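Local coordinates for cytoplasmic protein (Cryptococcus neoformans var. grubii serotype A, PDB 7LPO) that probably hydrolyses the beta-glucosidic bond of steryl glucosides, as a sterylglucosidase of glycoside hydrolase family 5, at residues W339-K342 with E343-V346. Sequence-based numbering, arbitrary orientation.
Sequences WLSK and EDDV
Ser341 caps the first turn of helix 342-348 by reaching forward to Asp344, whose backbone N-H points at the serine hydroxyl oxygen. This is the classical N-cap arrangement: Asp344 N lies 3.1 Å from Ser341 OG, with an N-H...O angle of 160°. With chi1 at 81°, OG swings back over its own backbone toward the amides at the helix start, and serine suits the place because its short hydroxyl reaches an N-H that no preceding helical turn can satisfy. The Asp344 carboxylate reaches back to Ser341 N through a water that donates to OD2 (2.7 Å) and accepts from that N-H (3.2 Å), a water-mediated counterpart of a capping box. An acid in the first turn also fits electrostatically, since its negative charge should be favourable near the positive end of the helix dipole. Regular helical bonding follows at once, Asp345 N to Ser341 O at 2.8 Å and Val346 N to Lys342 O at 2.8 Å, the latter with an N-H...O angle of 166°.

The tightly packed part is formed by buried Leu340, whose branched apolar end can touch two neighbouring acids: CD2 meets Asp344 CB at 3.5 Å and CD1 packs against OD1 of Asp345. That buried acid is held by a salt bridge from OD1 to Arg357 and a hydrogen bond from OD2 to Ser350. On the loose side, the long polar chains of exposed Lys342 and Glu343 suit water; Lys342 NZ stays 5.8 Å from Glu343 OE1, too far for a salt bridge.

The capped turn begins helix 342-348 after the loop following strand 322-331, its centre about 35 Å from the chain's centre; backbone hydrogen bonds join Leu340 to Gly165 and Asp345 to Gly351 in helix 350-353.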
loop_
_atom_site.group_PDB
_atom_site.type_symbol
_atom_site.label_atom_id
_atom_site.label_comp_id
_atom_site.label_asym_id
_atom_site.label_seq_id
_atom_site.Cartn_x
_atom_site.Cartn_y
_atom_site.Cartn_z
ATOM N N TRP A 339 16.209 -9.778 23.846
ATOM C CA TRP A 339 17.493 -9.268 23.397
ATOM C C TRP A 339 18.508 -10.386 23.229
ATOM O O TRP A 339 18.668 -11.230 24.113
ATOM C CB TRP A 339 17.994 -8.225 24.392
ATOM C CG TRP A 339 16.922 -7.245 24.702
ATOM C CD1 TRP A 339 16.167 -7.188 25.827
ATOM C CD2 TRP A 339 16.463 -6.189 23.849
ATOM N NE1 TRP A 339 15.273 -6.145 25.742
ATOM C CE2 TRP A 339 15.427 -5.525 24.529
ATOM C CE3 TRP A 339 16.826 -5.747 22.574
ATOM C CZ2 TRP A 339 14.751 -4.439 23.982
ATOM C CZ3 TRP A 339 16.150 -4.664 22.025
ATOM C CH2 TRP A 339 15.122 -4.027 22.727
ATOM N N LEU A 340 19.157 -10.394 22.068
ATOM C CA LEU A 340 20.270 -11.288 21.793
ATOM C C LEU A 340 21.311 -11.228 22.899
ATOM O O LEU A 340 21.798 -10.151 23.247
ATOM C CB LEU A 340 20.922 -10.868 20.476
ATOM C CG LEU A 340 20.723 -11.621 19.170
ATOM C CD1 LEU A 340 21.821 -11.135 18.202
ATOM C CD2 LEU A 340 20.756 -13.104 19.327
ATOM N N SER A 341 21.678 -12.390 23.428
ATOM C CA SER A 341 22.879 -12.469 24.248
ATOM C C SER A 341 24.129 -12.272 23.385
ATOM O O SER A 341 24.108 -12.417 22.159
ATOM C CB SER A 341 22.962 -13.814 24.967
ATOM O OG SER A 341 23.478 -14.808 24.099
ATOM N N LYS A 342 25.232 -11.917 24.042
ATOM C CA LYS A 342 26.473 -11.708 23.307
ATOM C C LYS A 342 26.910 -12.976 22.601
ATOM O O LYS A 342 27.309 -12.947 21.431
ATOM C CB LYS A 342 27.576 -11.256 24.249
ATOM C CG LYS A 342 27.335 -9.909 24.826
ATOM C CD LYS A 342 28.214 -9.711 26.037
ATOM C CE LYS A 342 27.360 -9.510 27.282
ATOM N NZ LYS A 342 26.866 -10.798 27.858
ATOM N N GLU A 343 26.881 -14.099 23.318
ATOM C CA GLU A 343 27.275 -15.367 22.718
ATOM C C GLU A 343 26.431 -15.656 21.491
ATOM O O GLU A 343 26.948 -16.122 20.468
ATOM C CB GLU A 343 27.156 -16.486 23.748
ATOM C CG GLU A 343 28.282 -16.451 24.770
ATOM C CD GLU A 343 27.866 -16.962 26.132
ATOM O OE1 GLU A 343 28.340 -16.396 27.144
ATOM O OE2 GLU A 343 27.078 -17.933 26.189
ATOM N N ASP A 344 25.134 -15.344 21.560
ATOM C CA ASP A 344 24.288 -15.529 20.388
ATOM C C ASP A 344 24.599 -14.502 19.308
ATOM O O ASP A 344 24.478 -14.808 18.119
ATOM C CB ASP A 344 22.819 -15.486 20.792
ATOM C CG ASP A 344 22.398 -16.741 21.532
ATOM O OD1 ASP A 344 22.919 -17.827 21.181
ATOM O OD2 ASP A 344 21.572 -16.643 22.468
ATOM N N ASP A 345 25.044 -13.304 19.681
ATOM C CA ASP A 345 25.458 -12.351 18.657
ATOM C C ASP A 345 26.687 -12.860 17.915
ATOM O O ASP A 345 26.757 -12.791 16.681
ATOM C CB ASP A 345 25.740 -10.984 19.270
ATOM C CG ASP A 345 25.800 -9.878 18.216
ATOM O OD1 ASP A 345 24.953 -9.908 17.286
ATOM O OD2 ASP A 345 26.692 -8.999 18.305
ATOM N N VAL A 346 27.673 -13.372 18.654
ATOM C CA VAL A 346 28.854 -13.937 18.014
ATOM C C VAL A 346 28.453 -15.068 17.087
ATOM O O VAL A 346 28.952 -15.175 15.964
ATOM C CB VAL A 346 29.865 -14.421 19.070
ATOM C CG1 VAL A 346 31.035 -15.108 18.385
ATOM C CG2 VAL A 346 30.319 -13.273 19.937
HETATM O O HOH W 1 19.643 -14.718 22.611
#